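Local structure of hypoxanthine phosphoribosyltransferase (Leishmania donovani, 7CMJ) at residues N57-L62 and H120-E125. The protein catalyses the transfer of the phosphoribosyl group of 5-phosphoribosylpyrophosphate onto hypoxanthine or guanine, making IMP and GMP in purine salvage. Sequence-based numbering, arbitrary orientation.
Sequences NPLYLL and HILIVE. With BA (barium ion), chain D.
Tyr60 and Leu62 hold strand 120-125 in parallel register through both their N-H and C=O groups. Tyr60 N donates to His120 O (2.8 Å) and Leu122 N to Tyr60 O (2.8 Å); Leu62 N donates to Leu122 O, and Val124 N to Leu62 O. The last donor stands above the carbonyl plane of Leu62, with a C=O...N angle of 139°. The short axes of strands 59-62 and 120-125 run in the same sense and cross at -26°. On one face Leu62 drops between two isoleucines: its CG lies 3.8 Å from Ile121 CG2, and its side chain lies beside that of Ile123, CD1 to CG1 4.1 Å. On the other, Leu61 CD2 touches both Leu122 CB and Val124 CG2 (4.0 Å). Leu59 CG is anti to its backbone N (chi1 175°), which brings CD1 across to Leu122 CB (4.1 Å).

Beyond this, OE1 of Glu125 binds the barium ion at 2.4 Å, together with two waters and Asp126; Glu125 also begins a run of residues that probably binds GMP. His120 ND1 and Ser148 OG share a hydrogen bond. In this phosphoribosyltransferase sheet the pair is central: strand 86-94 bonds to the far edge of 59-64 and strand 148-153 to that of 120-125. Helix 69-81 covers Leu61 and Val124, while helix 131-142 packs on Leu62, Ile121 and Ile123 from the opposite face.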
loop_
_atom_site.group_PDB
_atom_site.type_symbol
_atom_site.label_atom_id
_atom_site.label_comp_id
_atom_site.label_asym_id
_atom_site.label_seq_id
_atom_site.Cartn_x
_atom_site.Cartn_y
_atom_site.Cartn_z
ATOM N N ASN A 57 -25.548 -7.433 6.159
ATOM C CA ASN A 57 -25.484 -5.970 6.119
ATOM C C ASN A 57 -25.137 -5.488 7.515
ATOM O O ASN A 57 -25.995 -4.977 8.247
ATOM C CB ASN A 57 -26.801 -5.356 5.634
ATOM C CG ASN A 57 -26.769 -3.826 5.616
ATOM O OD1 ASN A 57 -25.732 -3.202 5.346
ATOM N ND2 ASN A 57 -27.907 -3.220 5.917
ATOM N N PRO A 58 -23.876 -5.640 7.927
ATOM C CA PRO A 58 -23.506 -5.299 9.304
ATOM C C PRO A 58 -23.018 -3.865 9.456
ATOM O O PRO A 58 -23.054 -3.068 8.513
ATOM C CB PRO A 58 -22.384 -6.297 9.599
ATOM C CG PRO A 58 -21.664 -6.372 8.273
ATOM C CD PRO A 58 -22.721 -6.165 7.182
ATOM N N LEU A 59 -22.562 -3.536 10.657
ATOM C CA LEU A 59 -21.879 -2.278 10.910
ATOM C C LEU A 59 -20.384 -2.501 10.734
ATOM O O LEU A 59 -19.812 -3.412 11.345
ATOM C CB LEU A 59 -22.201 -1.771 12.316
ATOM C CG LEU A 59 -21.504 -0.522 12.856
ATOM C CD1 LEU A 59 -21.838 0.747 12.049
ATOM C CD2 LEU A 59 -21.907 -0.355 14.295
ATOM N N TYR A 60 -19.762 -1.695 9.873
ATOM C CA TYR A 60 -18.343 -1.843 9.574
ATOM C C TYR A 60 -17.516 -0.974 10.513
ATOM O O TYR A 60 -17.740 0.234 10.613
ATOM C CB TYR A 60 -18.059 -1.458 8.123
ATOM C CG TYR A 60 -18.326 -2.558 7.127
ATOM C CD1 TYR A 60 -17.280 -3.317 6.595
ATOM C CD2 TYR A 60 -19.622 -2.831 6.698
ATOM C CE1 TYR A 60 -17.523 -4.329 5.669
ATOM C CE2 TYR A 60 -19.868 -3.840 5.775
ATOM C CZ TYR A 60 -18.816 -4.582 5.269
ATOM O OH TYR A 60 -19.067 -5.579 4.361
ATOM N N LEU A 61 -16.546 -1.581 11.178
ATOM C CA LEU A 61 -15.644 -0.845 12.055
ATOM C C LEU A 61 -14.387 -0.481 11.284
ATOM O O LEU A 61 -13.634 -1.361 10.853
ATOM C CB LEU A 61 -15.294 -1.667 13.295
ATOM C CG LEU A 61 -16.475 -1.859 14.251
ATOM C CD1 LEU A 61 -16.046 -2.596 15.510
ATOM C CD2 LEU A 61 -17.136 -0.509 14.583
ATOM N N LEU A 62 -14.160 0.807 11.109
ATOM C CA LEU A 62 -13.010 1.295 10.364
ATOM C C LEU A 62 -11.908 1.657 11.349
ATOM O O LEU A 62 -11.849 2.770 11.859
ATOM C CB LEU A 62 -13.408 2.484 9.518
ATOM C CG LEU A 62 -13.375 2.187 8.038
ATOM C CD1 LEU A 62 -13.261 3.520 7.439
ATOM C CD2 LEU A 62 -12.159 1.365 7.703
ATOM N N HIS A 120 -23.037 0.599 6.363
ATOM C CA HIS A 120 -22.942 1.513 7.489
ATOM C C HIS A 120 -21.551 1.408 8.095
ATOM O O HIS A 120 -21.144 0.342 8.571
ATOM C CB HIS A 120 -24.028 1.246 8.525
ATOM C CG HIS A 120 -25.419 1.262 7.966
ATOM N ND1 HIS A 120 -26.085 2.426 7.639
ATOM C CD2 HIS A 120 -26.289 0.253 7.716
ATOM C CE1 HIS A 120 -27.294 2.134 7.191
ATOM N NE2 HIS A 120 -27.445 0.821 7.231
ATOM N N ILE A 121 -20.832 2.522 8.093
ATOM C CA ILE A 121 -19.442 2.551 8.520
ATOM C C ILE A 121 -19.309 3.407 9.762
ATOM O O ILE A 121 -19.884 4.500 9.851
ATOM C CB ILE A 121 -18.517 3.103 7.425
ATOM C CG1 ILE A 121 -18.700 2.334 6.125
ATOM C CG2 ILE A 121 -17.066 3.100 7.923
ATOM C CD1 ILE A 121 -18.006 3.019 5.027
ATOM N N LEU A 122 -18.522 2.921 10.701
ATOM C CA LEU A 122 -18.141 3.672 11.882
ATOM C C LEU A 122 -16.625 3.817 11.863
ATOM O O LEU A 122 -15.903 2.821 11.964
ATOM C CB LEU A 122 -18.624 2.961 13.137
ATOM C CG LEU A 122 -18.640 3.788 14.418
ATOM C CD1 LEU A 122 -19.519 5.002 14.208
ATOM C CD2 LEU A 122 -19.145 2.923 15.587
ATOM N N ILE A 123 -16.142 5.045 11.689
ATOM C CA ILE A 123 -14.708 5.316 11.766
ATOM C C ILE A 123 -14.300 5.250 13.232
ATOM O O ILE A 123 -14.856 5.969 14.072
ATOM C CB ILE A 123 -14.363 6.683 11.154
ATOM C CG1 ILE A 123 -14.684 6.703 9.663
ATOM C CG2 ILE A 123 -12.897 7.014 11.374
ATOM C CD1 ILE A 123 -14.418 8.040 9.002
ATOM N N VAL A 124 -13.340 4.381 13.547
ATOM C CA VAL A 124 -12.894 4.178 14.920
ATOM C C VAL A 124 -11.601 4.946 15.155
ATOM O O VAL A 124 -10.577 4.677 14.518
ATOM C CB VAL A 124 -12.710 2.695 15.246
ATOM C CG1 VAL A 124 -12.184 2.548 16.681
ATOM C CG2 VAL A 124 -14.025 1.964 15.056
ATOM N N GLU A 125 -11.644 5.880 16.095
ATOM C CA GLU A 125 -10.502 6.709 16.432
ATOM C C GLU A 125 -10.244 6.683 17.938
ATOM O O GLU A 125 -11.169 6.576 18.752
ATOM C CB GLU A 125 -10.714 8.165 15.946
ATOM C CG GLU A 125 -10.214 8.427 14.545
ATOM C CD GLU A 125 -8.699 8.441 14.482
ATOM O OE1 GLU A 125 -8.091 8.196 15.544
ATOM O OE2 GLU A 125 -8.124 8.690 13.393
HETATM BA BA BA D . -5.699 8.007 15.837
HETATM O O HOH W 1 -6.342 5.243 15.516
HETATM O O HOH W 2 -5.819 10.441 16.373
#